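Local coordinates for protein ABC transporter (Thermotoga maritima, PDB 1JI0) that binds ATP and is probably the ATP-hydrolysing subunit of a transporter that moves branched-chain amino acids across the membrane, at residues A[208-213]-A[218-223]. Numbering follows the deposited sequence.
Sequences YGYVLE and VLEGKA
Y208 lies over the backbone of G221 and reaches along it to the carboxylate of E220. CB heads away from the partner strand, but with CG anti to the backbone N (chi1 -160°) the ring turns back over that strand, to run along it. CG sits nearest G221 O, CD1 and CE1 pass over the carbonyl carbon, CD2 is near G221 O, CE2 is 3.6 Å from both G221 N and E220 OE2, and CZ comes 3.4 Å from G221 CA. One ring face thus rests on the G221 backbone. At the tip, Y208 OH donates a very short hydrogen bond, 2.5 Å, to E220 OE2, which lies in the ring plane while the carboxylate stands almost perpendicular to it. A water also donates to E220 OE2 and bonds Y210 OH, itself hydrogen-bonded to K28 N. The Y210 ring runs alongside E220, with CD2 3.5 Å from E220 CB. A leucine in place of Y208 would probably cost E220 OE2 its phenol donor, leaving the carboxylate held less firmly, by the water, and uncover the G221 backbone. The strands are antiparallel; G209 N bonds G221 O at 2.9 Å. Toward the turn, V211 CG1 packs on V218 CG2. This beta hairpin forms one margin of the mixed sheet of the nucleotide-binding domain: strand 208-213 pairs with strand 34-38, which leads into the P-loop, strand 216-222 is outermost, and helix 230-236 packs against V211, V218 and L219.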
ATOM      1  N   TYR A 208      -2.248  -6.917 -11.343  1.00 21.35           N
ATOM      2  CA  TYR A 208      -1.318  -8.036 -11.258  1.00 20.13           C
ATOM      3  C   TYR A 208      -1.178  -8.457  -9.807  1.00 19.44           C
ATOM      4  O   TYR A 208      -1.324  -7.634  -8.905  1.00 19.69           O
ATOM      5  CB  TYR A 208       0.042  -7.588 -11.794  1.00 19.42           C
ATOM      6  CG  TYR A 208       0.959  -8.706 -12.223  1.00 20.42           C
ATOM      7  CD1 TYR A 208       0.860  -9.259 -13.498  1.00 20.71           C
ATOM      8  CD2 TYR A 208       1.930  -9.207 -11.355  1.00 19.93           C
ATOM      9  CE1 TYR A 208       1.712 -10.285 -13.905  1.00 20.73           C
ATOM     10  CE2 TYR A 208       2.787 -10.235 -11.745  1.00 20.17           C
ATOM     11  CZ  TYR A 208       2.674 -10.768 -13.022  1.00 22.02           C
ATOM     12  OH  TYR A 208       3.530 -11.773 -13.421  1.00 20.47           O
ATOM     13  N   GLY A 209      -0.887  -9.732  -9.586  1.00 18.31           N
ATOM     14  CA  GLY A 209      -0.736 -10.218  -8.228  1.00 18.60           C
ATOM     15  C   GLY A 209       0.432 -11.168  -8.042  1.00 19.25           C
ATOM     16  O   GLY A 209       0.903 -11.794  -8.997  1.00 19.02           O
ATOM     17  N   TYR A 210       0.893 -11.276  -6.799  1.00 19.64           N
ATOM     18  CA  TYR A 210       1.990 -12.163  -6.431  1.00 20.38           C
ATOM     19  C   TYR A 210       1.544 -12.931  -5.186  1.00 20.62           C
ATOM     20  O   TYR A 210       1.038 -12.339  -4.235  1.00 20.61           O
ATOM     21  CB  TYR A 210       3.251 -11.366  -6.095  1.00 19.71           C
ATOM     22  CG  TYR A 210       3.900 -10.662  -7.257  1.00 20.49           C
ATOM     23  CD1 TYR A 210       3.516  -9.374  -7.624  1.00 18.50           C
ATOM     24  CD2 TYR A 210       4.920 -11.280  -7.984  1.00 19.55           C
ATOM     25  CE1 TYR A 210       4.139  -8.716  -8.690  1.00 19.07           C
ATOM     26  CE2 TYR A 210       5.540 -10.633  -9.043  1.00 20.83           C
ATOM     27  CZ  TYR A 210       5.146  -9.358  -9.391  1.00 18.74           C
ATOM     28  OH  TYR A 210       5.752  -8.734 -10.454  1.00 18.22           O
ATOM     29  N   VAL A 211       1.721 -14.247  -5.197  1.00 21.84           N
ATOM     30  CA  VAL A 211       1.325 -15.065  -4.058  1.00 22.05           C
ATOM     31  C   VAL A 211       2.572 -15.434  -3.265  1.00 23.00           C
ATOM     32  O   VAL A 211       3.414 -16.197  -3.735  1.00 23.03           O
ATOM     33  CB  VAL A 211       0.601 -16.354  -4.507  1.00 20.70           C
ATOM     34  CG1 VAL A 211       0.160 -17.150  -3.283  1.00 21.99           C
ATOM     35  CG2 VAL A 211      -0.615 -16.002  -5.341  1.00 19.38           C
ATOM     36  N   LEU A 212       2.679 -14.873  -2.063  1.00 23.06           N
ATOM     37  CA  LEU A 212       3.811 -15.104  -1.173  1.00 23.85           C
ATOM     38  C   LEU A 212       3.491 -16.198  -0.143  1.00 25.88           C
ATOM     39  O   LEU A 212       2.493 -16.118   0.572  1.00 25.75           O
ATOM     40  CB  LEU A 212       4.166 -13.791  -0.457  1.00 23.81           C
ATOM     41  CG  LEU A 212       5.403 -13.660   0.451  1.00 25.94           C
ATOM     42  CD1 LEU A 212       6.688 -13.730  -0.364  1.00 24.78           C
ATOM     43  CD2 LEU A 212       5.343 -12.314   1.176  1.00 24.78           C
ATOM     44  N   GLU A 213       4.337 -17.222  -0.088  1.00 26.88           N
ATOM     45  CA  GLU A 213       4.175 -18.325   0.857  1.00 30.13           C
ATOM     46  C   GLU A 213       5.526 -18.595   1.499  1.00 30.19           C
ATOM     47  O   GLU A 213       6.479 -18.971   0.817  1.00 29.75           O
ATOM     48  CB  GLU A 213       3.692 -19.595   0.155  1.00 30.74           C
ATOM     49  CG  GLU A 213       2.319 -19.478  -0.476  1.00 35.18           C
ATOM     50  CD  GLU A 213       1.704 -20.835  -0.793  1.00 38.61           C
ATOM     51  OE1 GLU A 213       2.442 -21.732  -1.261  1.00 40.02           O
ATOM     52  OE2 GLU A 213       0.480 -21.003  -0.582  1.00 40.57           O
ATOM     53  N   VAL A 218       5.196 -18.138  -5.019  1.00 24.13           N
ATOM     54  CA  VAL A 218       4.911 -19.428  -5.633  1.00 24.53           C
ATOM     55  C   VAL A 218       4.106 -19.282  -6.917  1.00 24.76           C
ATOM     56  O   VAL A 218       4.011 -20.216  -7.710  1.00 24.70           O
ATOM     57  CB  VAL A 218       4.146 -20.351  -4.655  1.00 25.78           C
ATOM     58  CG1 VAL A 218       5.000 -20.607  -3.423  1.00 27.54           C
ATOM     59  CG2 VAL A 218       2.829 -19.712  -4.244  1.00 24.70           C
ATOM     60  N   LEU A 219       3.533 -18.100  -7.122  1.00 23.47           N
ATOM     61  CA  LEU A 219       2.720 -17.846  -8.299  1.00 22.13           C
ATOM     62  C   LEU A 219       2.535 -16.348  -8.481  1.00 22.47           C
ATOM     63  O   LEU A 219       2.455 -15.602  -7.502  1.00 21.55           O
ATOM     64  CB  LEU A 219       1.351 -18.510  -8.124  1.00 22.59           C
ATOM     65  CG  LEU A 219       0.339 -18.468  -9.271  1.00 22.57           C
ATOM     66  CD1 LEU A 219       0.899 -19.188 -10.475  1.00 22.17           C
ATOM     67  CD2 LEU A 219      -0.956 -19.134  -8.826  1.00 21.99           C
ATOM     68  N   GLU A 220       2.473 -15.908  -9.731  1.00 20.93           N
ATOM     69  CA  GLU A 220       2.255 -14.499 -10.018  1.00 20.78           C
ATOM     70  C   GLU A 220       1.533 -14.428 -11.354  1.00 22.48           C
ATOM     71  O   GLU A 220       1.519 -15.407 -12.109  1.00 21.83           O
ATOM     72  CB  GLU A 220       3.583 -13.734 -10.087  1.00 20.98           C
ATOM     73  CG  GLU A 220       4.482 -14.153 -11.232  1.00 22.39           C
ATOM     74  CD  GLU A 220       5.699 -13.264 -11.386  1.00 23.61           C
ATOM     75  OE1 GLU A 220       6.711 -13.496 -10.687  1.00 24.71           O
ATOM     76  OE2 GLU A 220       5.641 -12.322 -12.202  1.00 24.08           O
ATOM     77  N   GLY A 221       0.909 -13.289 -11.635  1.00 21.76           N
ATOM     78  CA  GLY A 221       0.219 -13.137 -12.901  1.00 21.28           C
ATOM     79  C   GLY A 221      -0.922 -12.153 -12.859  1.00 21.34           C
ATOM     80  O   GLY A 221      -1.254 -11.628 -11.804  1.00 21.41           O
ATOM     81  N   LYS A 222      -1.510 -11.895 -14.022  1.00 22.09           N
ATOM     82  CA  LYS A 222      -2.650 -10.997 -14.146  1.00 21.57           C
ATOM     83  C   LYS A 222      -3.661 -11.387 -13.072  1.00 21.49           C
ATOM     84  O   LYS A 222      -3.938 -12.572 -12.872  1.00 19.38           O
ATOM     85  CB  LYS A 222      -3.258 -11.148 -15.545  1.00 23.80           C
ATOM     86  CG  LYS A 222      -4.494 -10.312 -15.801  1.00 28.21           C
ATOM     87  CD  LYS A 222      -4.933 -10.444 -17.257  1.00 30.99           C
ATOM     88  CE  LYS A 222      -6.175  -9.615 -17.540  1.00 33.65           C
ATOM     89  NZ  LYS A 222      -6.598  -9.762 -18.965  1.00 37.74           N
ATOM     90  N   ALA A 223      -4.203 -10.392 -12.372  1.00 20.80           N
ATOM     91  CA  ALA A 223      -5.154 -10.643 -11.293  1.00 23.16           C
ATOM     92  C   ALA A 223      -6.355 -11.503 -11.672  1.00 24.39           C
ATOM     93  O   ALA A 223      -6.695 -12.444 -10.961  1.00 23.15           O
ATOM     94  CB  ALA A 223      -5.639  -9.313 -10.709  1.00 24.69           C
TER
HETATM   95  O   HOH W   1       7.180 -10.082 -12.111  1.00 21.84           O